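PDB 1H9M: molybdenum-binding-protein from Azotobacter vinelandii, which binds molybdate in the cytoplasm, through paired molybdenum-binding (Mop) domains, and probably serves in molybdate storage and homeostasis. Local coordinates for the interface of chains A and B. Numbering follows the deposited sequence. Chains: chain A/B, Molybdenum-binding-protein.

Contact 1: the interface of chains A and B. Residues chain A 7-8, 61, 63, 66, 140; chain B 65-68, 138.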
ATOM      1  N   SER A   7      -9.381   5.268 -10.801  1.00 19.40           N
ATOM      2  CA  SER A   7      -9.854   3.927 -10.459  1.00 16.85           C
ATOM      3  C   SER A   7     -10.156   3.866  -8.959  1.00 21.43           C
ATOM      4  O   SER A   7     -11.141   3.197  -8.607  1.00 24.25           O
ATOM      5  CB  SER A   7      -8.835   2.862 -10.886  1.00 17.94           C
ATOM      6  OG  SER A   7      -7.631   3.109 -10.113  1.00 17.86           O
ATOM      7  N   ALA A   8      -9.397   4.636  -8.156  1.00 18.41           N
ATOM      8  CA  ALA A   8      -9.671   4.514  -6.710  1.00 17.67           C
ATOM      9  C   ALA A   8     -11.169   4.668  -6.452  1.00 20.79           C
ATOM     10  O   ALA A   8     -11.780   5.702  -6.743  1.00 24.84           O
ATOM     11  CB  ALA A   8      -8.958   5.543  -5.870  1.00 23.27           C
ATOM     12  N   VAL A  61      -7.745  10.422  -1.668  1.00 15.56           N
ATOM     13  CA  VAL A  61      -7.967   9.337  -2.607  1.00 14.96           C
ATOM     14  C   VAL A  61      -7.385   8.034  -2.015  1.00 13.90           C
ATOM     15  O   VAL A  61      -6.194   8.061  -1.703  1.00 16.27           O
ATOM     16  CB  VAL A  61      -7.214   9.669  -3.915  1.00 16.36           C
ATOM     17  CG1 VAL A  61      -7.395   8.571  -4.939  1.00 18.76           C
ATOM     18  CG2 VAL A  61      -7.815  11.021  -4.397  1.00 20.50           C
ATOM     19  N   LYS A  63      -7.301   3.728  -2.646  1.00 15.36           N
ATOM     20  CA  LYS A  63      -7.753   2.574  -3.354  1.00 16.65           C
ATOM     21  C   LYS A  63      -8.368   1.506  -2.411  1.00 14.59           C
ATOM     22  O   LYS A  63      -7.864   1.417  -1.298  1.00 15.77           O
ATOM     23  CB  LYS A  63      -6.578   1.891  -4.081  1.00 22.83           C
ATOM     24  CG  LYS A  63      -6.290   2.370  -5.487  1.00 31.84           C
ATOM     25  CD  LYS A  63      -4.970   1.733  -5.971  1.00 30.31           C
ATOM     26  CE  LYS A  63      -5.184   0.276  -5.895  1.00 25.61           C
ATOM     27  NZ  LYS A  63      -5.645  -0.350  -7.176  1.00 30.92           N
ATOM     28  N   TRP A  66      -6.340  -0.797  -0.123  1.00 16.91           N
ATOM     29  CA  TRP A  66      -5.630  -0.191   0.927  1.00 15.74           C
ATOM     30  C   TRP A  66      -6.490  -0.008   2.220  1.00 16.19           C
ATOM     31  O   TRP A  66      -5.969   0.354   3.255  1.00 18.36           O
ATOM     32  CB  TRP A  66      -5.165   1.172   0.430  1.00 19.50           C
ATOM     33  CG  TRP A  66      -4.398   1.165  -0.886  1.00 20.65           C
ATOM     34  CD1 TRP A  66      -3.974   0.092  -1.665  1.00 17.64           C
ATOM     35  CD2 TRP A  66      -3.938   2.333  -1.574  1.00 17.45           C
ATOM     36  NE1 TRP A  66      -3.300   0.542  -2.791  1.00 21.03           N
ATOM     37  CE2 TRP A  66      -3.250   1.942  -2.744  1.00 22.74           C
ATOM     38  CE3 TRP A  66      -4.136   3.688  -1.315  1.00 27.18           C
ATOM     39  CZ2 TRP A  66      -2.746   2.891  -3.648  1.00 27.08           C
ATOM     40  CZ3 TRP A  66      -3.586   4.591  -2.189  1.00 29.82           C
ATOM     41  CH2 TRP A  66      -2.884   4.226  -3.375  1.00 25.23           C
ATOM     42  N   ILE A 140      -3.672   9.382  -0.809  1.00 15.10           N
ATOM     43  CA  ILE A 140      -3.165  10.367  -1.787  1.00 17.43           C
ATOM     44  C   ILE A 140      -4.037  11.608  -1.632  1.00 16.67           C
ATOM     45  O   ILE A 140      -5.226  11.557  -1.349  1.00 18.25           O
ATOM     46  CB  ILE A 140      -3.301   9.744  -3.175  1.00 16.61           C
ATOM     47  CG1 ILE A 140      -2.208   8.683  -3.362  1.00 17.10           C
ATOM     48  CG2 ILE A 140      -3.179  10.865  -4.235  1.00 17.53           C
ATOM     49  CD1 ILE A 140      -2.535   7.776  -4.597  1.00 17.60           C
TER
ATOM     50  N   PRO B  65      -1.685  -4.106  -7.347  1.00 15.57           N
ATOM     51  CA  PRO B  65      -2.655  -3.398  -6.530  1.00 19.93           C
ATOM     52  C   PRO B  65      -2.228  -2.101  -5.949  1.00 18.67           C
ATOM     53  O   PRO B  65      -3.074  -1.335  -5.367  1.00 19.45           O
ATOM     54  CB  PRO B  65      -3.077  -4.371  -5.392  1.00 22.32           C
ATOM     55  CG  PRO B  65      -1.927  -5.299  -5.394  1.00 19.25           C
ATOM     56  CD  PRO B  65      -1.325  -5.458  -6.773  1.00 23.10           C
ATOM     57  N   TRP B  66      -0.983  -1.622  -6.103  1.00 16.91           N
ATOM     58  CA  TRP B  66      -0.554  -0.356  -5.671  1.00 15.74           C
ATOM     59  C   TRP B  66      -0.641   0.732  -6.790  1.00 16.19           C
ATOM     60  O   TRP B  66      -0.456   1.902  -6.521  1.00 18.36           O
ATOM     61  CB  TRP B  66       0.892  -0.501  -5.215  1.00 19.50           C
ATOM     62  CG  TRP B  66       1.152  -1.602  -4.194  1.00 20.65           C
ATOM     63  CD1 TRP B  66       0.255  -2.442  -3.542  1.00 17.64           C
ATOM     64  CD2 TRP B  66       2.441  -1.965  -3.689  1.00 17.45           C
ATOM     65  NE1 TRP B  66       0.927  -3.303  -2.685  1.00 21.03           N
ATOM     66  CE2 TRP B  66       2.295  -3.008  -2.748  1.00 22.74           C
ATOM     67  CE3 TRP B  66       3.719  -1.526  -4.035  1.00 27.18           C
ATOM     68  CZ2 TRP B  66       3.410  -3.606  -2.139  1.00 27.08           C
ATOM     69  CZ3 TRP B  66       4.784  -2.094  -3.384  1.00 29.82           C
ATOM     70  CH2 TRP B  66       4.667  -3.145  -2.428  1.00 25.23           C
ATOM     71  N   VAL B  67      -1.072   0.309  -7.982  1.00 14.78           N
ATOM     72  CA  VAL B  67      -1.129   1.306  -9.098  1.00 15.08           C
ATOM     73  C   VAL B  67      -2.537   1.766  -9.359  1.00 12.52           C
ATOM     74  O   VAL B  67      -3.405   0.875  -9.573  1.00 14.76           O
ATOM     75  CB  VAL B  67      -0.539   0.602 -10.374  1.00 16.20           C
ATOM     76  CG1 VAL B  67      -0.584   1.591 -11.532  1.00 16.11           C
ATOM     77  CG2 VAL B  67       0.889   0.083 -10.113  1.00 16.32           C
ATOM     78  N   LEU B  68      -2.749   3.080  -9.274  1.00 13.31           N
ATOM     79  CA  LEU B  68      -4.104   3.538  -9.619  1.00 16.00           C
ATOM     80  C   LEU B  68      -4.095   3.846 -11.157  1.00 15.26           C
ATOM     81  O   LEU B  68      -3.028   4.052 -11.696  1.00 17.64           O
ATOM     82  CB  LEU B  68      -4.353   4.855  -8.944  1.00 17.40           C
ATOM     83  CG  LEU B  68      -4.513   4.765  -7.415  1.00 22.26           C
ATOM     84  CD1 LEU B  68      -3.194   4.480  -6.720  1.00 30.66           C
ATOM     85  CD2 LEU B  68      -4.984   6.157  -6.967  1.00 25.89           C
ATOM     86  N   ASN B 138       4.923   3.739  -2.162  1.00 13.36           N
ATOM     87  CA  ASN B 138       4.572   2.373  -2.596  1.00 15.66           C
ATOM     88  C   ASN B 138       5.602   1.853  -3.615  1.00 20.19           C
ATOM     89  O   ASN B 138       5.257   1.133  -4.550  1.00 24.02           O
ATOM     90  CB  ASN B 138       3.221   2.367  -3.270  1.00 16.88           C
ATOM     91  CG  ASN B 138       2.135   2.640  -2.208  1.00 17.86           C
ATOM     92  OD1 ASN B 138       1.189   3.345  -2.587  1.00 19.44           O
ATOM     93  ND2 ASN B 138       2.343   2.114  -1.009  1.00 23.08           N
TER
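The indole of A:Trp66 meets chain B at its rim, while one face is covered from its own chain by A:Lys63 CB, 3.5 Å above the ring centre. At the edge, in the ring plane, lie A:Ile140 CD1 and the carbonyl oxygen of B:Trp66. Both chains are ModG, built of two Mop (TOBE-family) domains, and this patch joins two protomers of the deposited three-copy assembly. The indole N-H donates a hydrogen bond to the carbonyl of B:Pro65, with NE1 to O at 3.2 Å. The acceptor lies 20° out of the ring plane. B:Leu68 CD1 comes in beyond the CH2 corner, raised from the plane on the side of A:Lys63 CB, and touches CH2 of A:Trp66 at 3.4 Å. The two side chains cross at about a right angle. A glycine in place of A:Trp66 would probably leave the B:Pro65 carbonyl without this donor and open a gap beside B:Leu68. B:Leu68 also runs alongside A:Lys63 in the opposite direction, with CD1 packed tightly against lysine CD at 3.4 Å. Bends at chi3 (59°) and chi4 (94°) turn the lysine end toward B:Pro65. Its amine NZ comes to 3.3 Å from B:Pro65 O, a polar contact rather than a hydrogen bond. The other branch of B:Leu68 meets A:Ile140 tip to tip, with CD2 to CD1 at 3.8 Å. A:Val61 CG1 adds a looser contact to that same branch.

Contact 2: the interface of chains A and B. Residues chain A 42-43, 45-46, 50, 140-141; chain B 78-81, 136.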
ATOM      1  N   VAL A  42       2.383  12.561   3.022  1.00 15.22           N
ATOM      2  CA  VAL A  42       2.771  12.679   1.579  1.00 15.42           C
ATOM      3  C   VAL A  42       4.219  13.244   1.566  1.00 18.40           C
ATOM      4  O   VAL A  42       4.685  13.692   2.617  1.00 19.04           O
ATOM      5  CB  VAL A  42       1.887  13.731   0.841  1.00 14.16           C
ATOM      6  CG1 VAL A  42       0.525  13.066   0.704  1.00 18.01           C
ATOM      7  CG2 VAL A  42       1.780  15.116   1.480  1.00 19.09           C
ATOM      8  N   THR A  43       4.913  13.214   0.432  1.00 13.99           N
ATOM      9  CA  THR A  43       6.270  13.828   0.451  1.00 14.83           C
ATOM     10  C   THR A  43       6.154  15.333   0.685  1.00 19.24           C
ATOM     11  O   THR A  43       5.172  15.962   0.324  1.00 15.84           O
ATOM     12  CB  THR A  43       7.013  13.614  -0.832  1.00 14.44           C
ATOM     13  OG1 THR A  43       6.286  14.152  -2.011  1.00 17.51           O
ATOM     14  CG2 THR A  43       7.196  12.104  -1.081  1.00 17.93           C
ATOM     15  N   GLU A  45       7.861  17.588  -0.765  1.00 17.60           N
ATOM     16  CA  GLU A  45       7.829  18.194  -2.105  1.00 18.96           C
ATOM     17  C   GLU A  45       6.408  18.277  -2.641  1.00 21.68           C
ATOM     18  O   GLU A  45       5.938  19.341  -3.098  1.00 21.98           O
ATOM     19  CB  GLU A  45       8.799  17.407  -2.987  1.00 24.80           C
ATOM     20  CG  GLU A  45       8.710  17.757  -4.466  1.00 31.55           C
ATOM     21  CD  GLU A  45       9.142  19.177  -4.774  1.00 45.79           C
ATOM     22  OE1 GLU A  45       9.628  19.856  -3.852  1.00 47.42           O
ATOM     23  OE2 GLU A  45       8.997  19.622  -5.935  1.00 51.59           O
ATOM     24  N   SER A  46       5.567  17.226  -2.400  1.00 17.63           N
ATOM     25  CA  SER A  46       4.151  17.379  -2.797  1.00 18.15           C
ATOM     26  C   SER A  46       3.416  18.372  -1.958  1.00 19.10           C
ATOM     27  O   SER A  46       2.524  19.104  -2.437  1.00 20.56           O
ATOM     28  CB  SER A  46       3.447  15.988  -2.690  1.00 15.36           C
ATOM     29  OG  SER A  46       3.873  15.228  -3.802  1.00 20.57           O
ATOM     30  N   LEU A  50       1.651  21.383  -4.012  1.00 23.13           N
ATOM     31  CA  LEU A  50       0.209  21.539  -3.917  1.00 20.12           C
ATOM     32  C   LEU A  50      -0.211  22.761  -3.099  1.00 20.84           C
ATOM     33  O   LEU A  50      -1.381  22.959  -2.898  1.00 25.91           O
ATOM     34  CB  LEU A  50      -0.403  20.271  -3.260  1.00 24.68           C
ATOM     35  CG  LEU A  50      -0.337  19.033  -4.231  1.00 29.53           C
ATOM     36  CD1 LEU A  50      -1.022  17.858  -3.535  1.00 30.88           C
ATOM     37  CD2 LEU A  50      -1.090  19.298  -5.496  1.00 32.39           C
ATOM     38  N   ILE A 140      -3.672   9.382  -0.809  1.00 15.10           N
ATOM     39  CA  ILE A 140      -3.165  10.367  -1.787  1.00 17.43           C
ATOM     40  C   ILE A 140      -4.037  11.608  -1.632  1.00 16.67           C
ATOM     41  O   ILE A 140      -5.226  11.557  -1.349  1.00 18.25           O
ATOM     42  CB  ILE A 140      -3.301   9.744  -3.175  1.00 16.61           C
ATOM     43  CG1 ILE A 140      -2.208   8.683  -3.362  1.00 17.10           C
ATOM     44  CG2 ILE A 140      -3.179  10.865  -4.235  1.00 17.53           C
ATOM     45  CD1 ILE A 140      -2.535   7.776  -4.597  1.00 17.60           C
ATOM     46  N   LEU A 141      -3.377  12.815  -1.754  1.00 15.61           N
ATOM     47  CA  LEU A 141      -4.250  13.995  -1.661  1.00 17.68           C
ATOM     48  C   LEU A 141      -4.280  14.654  -3.033  1.00 18.37           C
ATOM     49  O   LEU A 141      -3.408  14.542  -3.883  1.00 18.41           O
ATOM     50  CB  LEU A 141      -3.558  15.038  -0.754  1.00 17.44           C
ATOM     51  CG  LEU A 141      -3.515  14.527   0.698  1.00 17.74           C
ATOM     52  CD1 LEU A 141      -2.816  15.644   1.576  1.00 22.02           C
ATOM     53  CD2 LEU A 141      -4.847  14.122   1.253  1.00 20.10           C
TER
ATOM     54  N   LEU B  78      -2.434  15.897  -8.108  1.00 22.05           N
ATOM     55  CA  LEU B  78      -2.369  14.908  -7.005  1.00 21.41           C
ATOM     56  C   LEU B  78      -1.043  14.967  -6.312  1.00 19.62           C
ATOM     57  O   LEU B  78      -0.012  15.286  -6.896  1.00 20.01           O
ATOM     58  CB  LEU B  78      -2.524  13.482  -7.640  1.00 18.84           C
ATOM     59  CG  LEU B  78      -3.866  13.288  -8.365  1.00 23.15           C
ATOM     60  CD1 LEU B  78      -3.948  11.870  -8.923  1.00 24.98           C
ATOM     61  CD2 LEU B  78      -5.011  13.585  -7.441  1.00 20.95           C
ATOM     62  N   SER B  79      -0.950  14.449  -5.064  1.00 16.42           N
ATOM     63  CA  SER B  79       0.320  14.341  -4.340  1.00 15.90           C
ATOM     64  C   SER B  79       1.167  13.129  -4.780  1.00 18.13           C
ATOM     65  O   SER B  79       2.394  12.965  -4.584  1.00 19.71           O
ATOM     66  CB  SER B  79       0.154  14.069  -2.837  1.00 15.38           C
ATOM     67  OG  SER B  79      -0.639  12.864  -2.572  1.00 15.47           O
ATOM     68  N   ALA B  80       0.441  12.183  -5.428  1.00 15.91           N
ATOM     69  CA  ALA B  80       1.182  10.996  -5.894  1.00 14.83           C
ATOM     70  C   ALA B  80       2.225  11.430  -6.918  1.00 16.60           C
ATOM     71  O   ALA B  80       1.942  12.050  -7.951  1.00 18.23           O
ATOM     72  CB  ALA B  80       0.174  10.030  -6.567  1.00 16.41           C
ATOM     73  N   ARG B  81       3.469  11.161  -6.587  1.00 14.48           N
ATOM     74  CA  ARG B  81       4.587  11.719  -7.375  1.00 16.28           C
ATOM     75  C   ARG B  81       4.776  11.083  -8.755  1.00 22.18           C
ATOM     76  O   ARG B  81       5.561  11.627  -9.565  1.00 23.84           O
ATOM     77  CB  ARG B  81       5.868  11.538  -6.601  1.00 19.36           C
ATOM     78  CG  ARG B  81       5.974  12.333  -5.265  1.00 16.71           C
ATOM     79  CD  ARG B  81       6.128  13.820  -5.667  1.00 16.68           C
ATOM     80  NE  ARG B  81       7.464  14.079  -6.199  1.00 20.13           N
ATOM     81  CZ  ARG B  81       8.515  14.164  -5.374  1.00 17.30           C
ATOM     82  NH1 ARG B  81       8.448  14.074  -4.039  1.00 18.58           N
ATOM     83  NH2 ARG B  81       9.733  14.309  -5.904  1.00 25.94           N
ATOM     84  N   ALA B 136       4.644   7.708  -3.952  1.00 13.71           N
ATOM     85  CA  ALA B 136       6.066   7.492  -3.741  1.00 14.55           C
ATOM     86  C   ALA B 136       6.389   6.462  -2.666  1.00 14.63           C
ATOM     87  O   ALA B 136       7.377   5.706  -2.754  1.00 17.16           O
ATOM     88  CB  ALA B 136       6.893   8.748  -3.376  1.00 16.95           C
TER
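B:Ser79 and B:Arg81 reach across to A:Ser46 and its neighbours, and these three residues carry much of the buried surface. In this patch between two ModG protomers, the chain B segment after strand 77-78 meets helix 44-49 and strand 140-143 of chain A. The N-H of B:Ser79 binds the carbonyl of A:Leu141, with N to O at 2.7 Å. Its hydroxyl sits between its own backbone N and carbonyl carbon (chi1 56°). There OG accepts the N-H of A:Leu141 at 2.9 Å, in a bond of 166° at the hydrogen. A:Ser46 OG donates to B:Ser79 O at 2.8 Å, in the carbonyl plane and on a lone pair. A:Thr43 OG1, 3.2 Å from A:Ser46 OG, is an alternative or shared acceptor. A:Val42 CG1, A:Leu50 CD1 and A:Ile140 CG2 pack around B:Ser79. B:Arg81 is bent at chi2 and chi3 (-73°), which folds its guanidinium back toward helix 44-49. NH1 donates to A:Thr43 OG1 at 3.0 Å, close to the guanidinium plane. A:Thr43 also caps the helix N-terminus: its OG1 accepts A:Ser46 N at 3.2 Å. CG of the poorly ordered A:Glu45 lies over one guanidinium face. Its carboxylate OE2, as modelled, stays 5.4 Å from B:Arg81 NH2. A:Val42, A:Thr43 and A:Ser46 belong to a molybdate pocket. The contact therefore ties that pocket to the neighbouring protomer, and is likely to help shape it.

Contact 3: the interface of chains A and B. Residues chain A 4, 59, 141-144; chain B 73, 76-78.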
ATOM      1  N   MET A   4     -13.228  13.673 -10.955  1.00 44.03           N
ATOM      2  CA  MET A   4     -12.078  12.936 -11.533  1.00 39.86           C
ATOM      3  C   MET A   4     -12.514  11.547 -12.021  1.00 36.99           C
ATOM      4  O   MET A   4     -13.483  10.993 -11.507  1.00 39.22           O
ATOM      5  CB  MET A   4     -11.018  12.653 -10.488  1.00 41.10           C
ATOM      6  CG  MET A   4     -10.250  13.811  -9.894  1.00 34.71           C
ATOM      7  SD  MET A   4      -8.995  13.072  -8.772  1.00 39.87           S
ATOM      8  CE  MET A   4      -7.670  12.935  -9.904  1.00 30.83           C
ATOM      9  N   VAL A  59      -9.095  16.797  -1.901  1.00 20.18           N
ATOM     10  CA  VAL A  59      -9.686  15.475  -1.949  1.00 17.86           C
ATOM     11  C   VAL A  59      -8.635  14.440  -1.419  1.00 16.93           C
ATOM     12  O   VAL A  59      -7.444  14.716  -1.513  1.00 18.20           O
ATOM     13  CB  VAL A  59     -10.103  15.032  -3.372  1.00 24.74           C
ATOM     14  CG1 VAL A  59     -11.409  15.842  -3.599  1.00 24.54           C
ATOM     15  CG2 VAL A  59      -8.962  15.090  -4.364  1.00 19.61           C
ATOM     16  N   LEU A 141      -3.377  12.815  -1.754  1.00 15.61           N
ATOM     17  CA  LEU A 141      -4.250  13.995  -1.661  1.00 17.68           C
ATOM     18  C   LEU A 141      -4.280  14.654  -3.033  1.00 18.37           C
ATOM     19  O   LEU A 141      -3.408  14.542  -3.883  1.00 18.41           O
ATOM     20  CB  LEU A 141      -3.558  15.038  -0.754  1.00 17.44           C
ATOM     21  CG  LEU A 141      -3.515  14.527   0.698  1.00 17.74           C
ATOM     22  CD1 LEU A 141      -2.816  15.644   1.576  1.00 22.02           C
ATOM     23  CD2 LEU A 141      -4.847  14.122   1.253  1.00 20.10           C
ATOM     24  N   GLY A 142      -5.431  15.363  -3.228  1.00 20.08           N
ATOM     25  CA  GLY A 142      -5.557  16.091  -4.506  1.00 22.83           C
ATOM     26  C   GLY A 142      -6.105  17.519  -4.273  1.00 21.49           C
ATOM     27  O   GLY A 142      -6.734  17.748  -3.262  1.00 19.40           O
ATOM     28  N   VAL A 143      -5.636  18.426  -5.108  1.00 21.08           N
ATOM     29  CA  VAL A 143      -6.118  19.818  -5.021  1.00 26.98           C
ATOM     30  C   VAL A 143      -6.706  20.172  -6.396  1.00 28.73           C
ATOM     31  O   VAL A 143      -6.267  19.940  -7.463  1.00 26.87           O
ATOM     32  CB  VAL A 143      -5.147  20.902  -4.572  1.00 28.51           C
ATOM     33  CG1 VAL A 143      -4.746  20.689  -3.114  1.00 26.86           C
ATOM     34  CG2 VAL A 143      -3.946  21.055  -5.484  1.00 30.25           C
ATOM     35  N   PRO A 144      -7.877  20.928  -6.138  1.00 35.17           N
ATOM     36  CA  PRO A 144      -8.634  21.357  -7.329  1.00 38.11           C
ATOM     37  C   PRO A 144      -8.035  22.484  -8.133  1.00 38.46           C
ATOM     38  O   PRO A 144      -6.874  22.868  -7.976  1.00 42.12           O
ATOM     39  CB  PRO A 144      -9.989  21.866  -6.834  1.00 37.79           C
ATOM     40  CG  PRO A 144     -10.065  21.465  -5.406  1.00 38.37           C
ATOM     41  CD  PRO A 144      -8.664  21.469  -4.908  1.00 36.73           C
TER
ATOM     42  N   SER B  73      -8.002  13.739 -15.072  1.00 38.77           N
ATOM     43  CA  SER B  73      -7.724  14.381 -13.788  1.00 38.71           C
ATOM     44  C   SER B  73      -8.716  15.476 -13.460  1.00 39.03           C
ATOM     45  O   SER B  73      -8.911  15.836 -12.296  1.00 36.82           O
ATOM     46  CB  SER B  73      -6.279  14.893 -13.782  1.00 42.11           C
ATOM     47  OG  SER B  73      -6.113  15.906 -14.765  1.00 42.36           O
ATOM     48  N   TYR B  76      -7.516  18.343 -11.354  1.00 32.90           N
ATOM     49  CA  TYR B  76      -6.871  18.151 -10.045  1.00 32.55           C
ATOM     50  C   TYR B  76      -5.384  17.859 -10.170  1.00 29.91           C
ATOM     51  O   TYR B  76      -4.939  17.203 -11.118  1.00 32.66           O
ATOM     52  CB  TYR B  76      -7.566  16.986  -9.312  1.00 34.20           C
ATOM     53  CG  TYR B  76      -8.800  17.373  -8.539  1.00 37.52           C
ATOM     54  CD1 TYR B  76      -8.764  17.544  -7.166  1.00 38.47           C
ATOM     55  CD2 TYR B  76     -10.015  17.580  -9.193  1.00 42.57           C
ATOM     56  CE1 TYR B  76      -9.877  17.922  -6.441  1.00 43.28           C
ATOM     57  CE2 TYR B  76     -11.139  17.953  -8.472  1.00 47.29           C
ATOM     58  CZ  TYR B  76     -11.067  18.119  -7.106  1.00 47.18           C
ATOM     59  OH  TYR B  76     -12.196  18.480  -6.414  1.00 52.21           O
ATOM     60  N   ARG B  77      -4.565  18.284  -9.212  1.00 27.59           N
ATOM     61  CA  ARG B  77      -3.153  18.019  -9.099  1.00 24.10           C
ATOM     62  C   ARG B  77      -3.051  17.050  -7.881  1.00 22.99           C
ATOM     63  O   ARG B  77      -3.759  17.343  -6.944  1.00 24.02           O
ATOM     64  CB  ARG B  77      -2.291  19.273  -8.847  0.50 23.94           C
ATOM     65  CG  ARG B  77      -2.581  20.302  -9.941  0.50 33.58           C
ATOM     66  CD  ARG B  77      -1.743  21.564  -9.787  0.50 39.18           C
ATOM     67  NE  ARG B  77      -2.041  22.307  -8.566  0.50 41.31           N
ATOM     68  CZ  ARG B  77      -1.139  23.067  -7.948  0.50 47.29           C
ATOM     69  NH1 ARG B  77       0.090  23.193  -8.433  0.50 50.54           N
ATOM     70  NH2 ARG B  77      -1.459  23.719  -6.838  0.50 47.13           N
ATOM     71  N   LEU B  78      -2.434  15.897  -8.108  1.00 22.05           N
ATOM     72  CA  LEU B  78      -2.369  14.908  -7.005  1.00 21.41           C
ATOM     73  C   LEU B  78      -1.043  14.967  -6.312  1.00 19.62           C
ATOM     74  O   LEU B  78      -0.012  15.286  -6.896  1.00 20.01           O
ATOM     75  CB  LEU B  78      -2.524  13.482  -7.640  1.00 18.84           C
ATOM     76  CG  LEU B  78      -3.866  13.288  -8.365  1.00 23.15           C
ATOM     77  CD1 LEU B  78      -3.948  11.870  -8.923  1.00 24.98           C
ATOM     78  CD2 LEU B  78      -5.011  13.585  -7.441  1.00 20.95           C
TER
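B:Tyr76 buries its ring against the C-terminal end of chain A, with A:Pro144 on one face. The proline CA stands over that face, 3.9 Å from the ring centroid, in a CH-pi contact offset toward the rim. The proline ring continues the packing, with CG reaching tyrosine CE1 at 3.7 Å. A:Val59 crosses the tyrosine side chain obliquely and sets its branch CG2 against the same CE1 at 3.6 Å. A:Met4 comes to the CD2 side of the phenol, where its CG makes a contact of 3.8 Å. The methionine chain then bends at chi3 (92°), which turns its methyl CE to meet B:Leu78 CD2 tip to tip at 3.7 Å. A:Gly142 CA packs against the same leucine branch. Behind these side chains, backbone pairing sets their register. Strand 140-143 of chain A runs antiparallel to strand 77-78 of chain B. A:Val143 N donates to the B:Arg77 carbonyl O at 2.8 Å, and B:Arg77 N returns a bond to the A:Val143 carbonyl O at 2.9 Å. The A:Val143 side chain keeps CG2 between its own backbone N and carbonyl carbon (chi1 -66° for CG1), where that methyl lies 3.8 Å from B:Arg77 NE. The site thus extends a sheet from one protomer into the next and holds the first and last ordered residues of chain A against its neighbour, which should stabilise the trimer.

Contacts 2 and 3 are neighbours, with C-alpha centres about 10 Å apart, and they share A:Leu141 and B:Leu78. Contact 1 lies about 13 Å from contact 2, with A:Ile140 in common, and about 14 Å from contact 3. Strand 140-143 of chain A runs through all three, so this last strand links the three patches. Strand 57-62 also serves contacts 1 and 3. The three patches are thus parts of one continuous protomer boundary. Because contact 2 includes residues of a molybdate pocket, assembly and ligand binding are probably coupled, in keeping with the cooperative binding proposed for ModG.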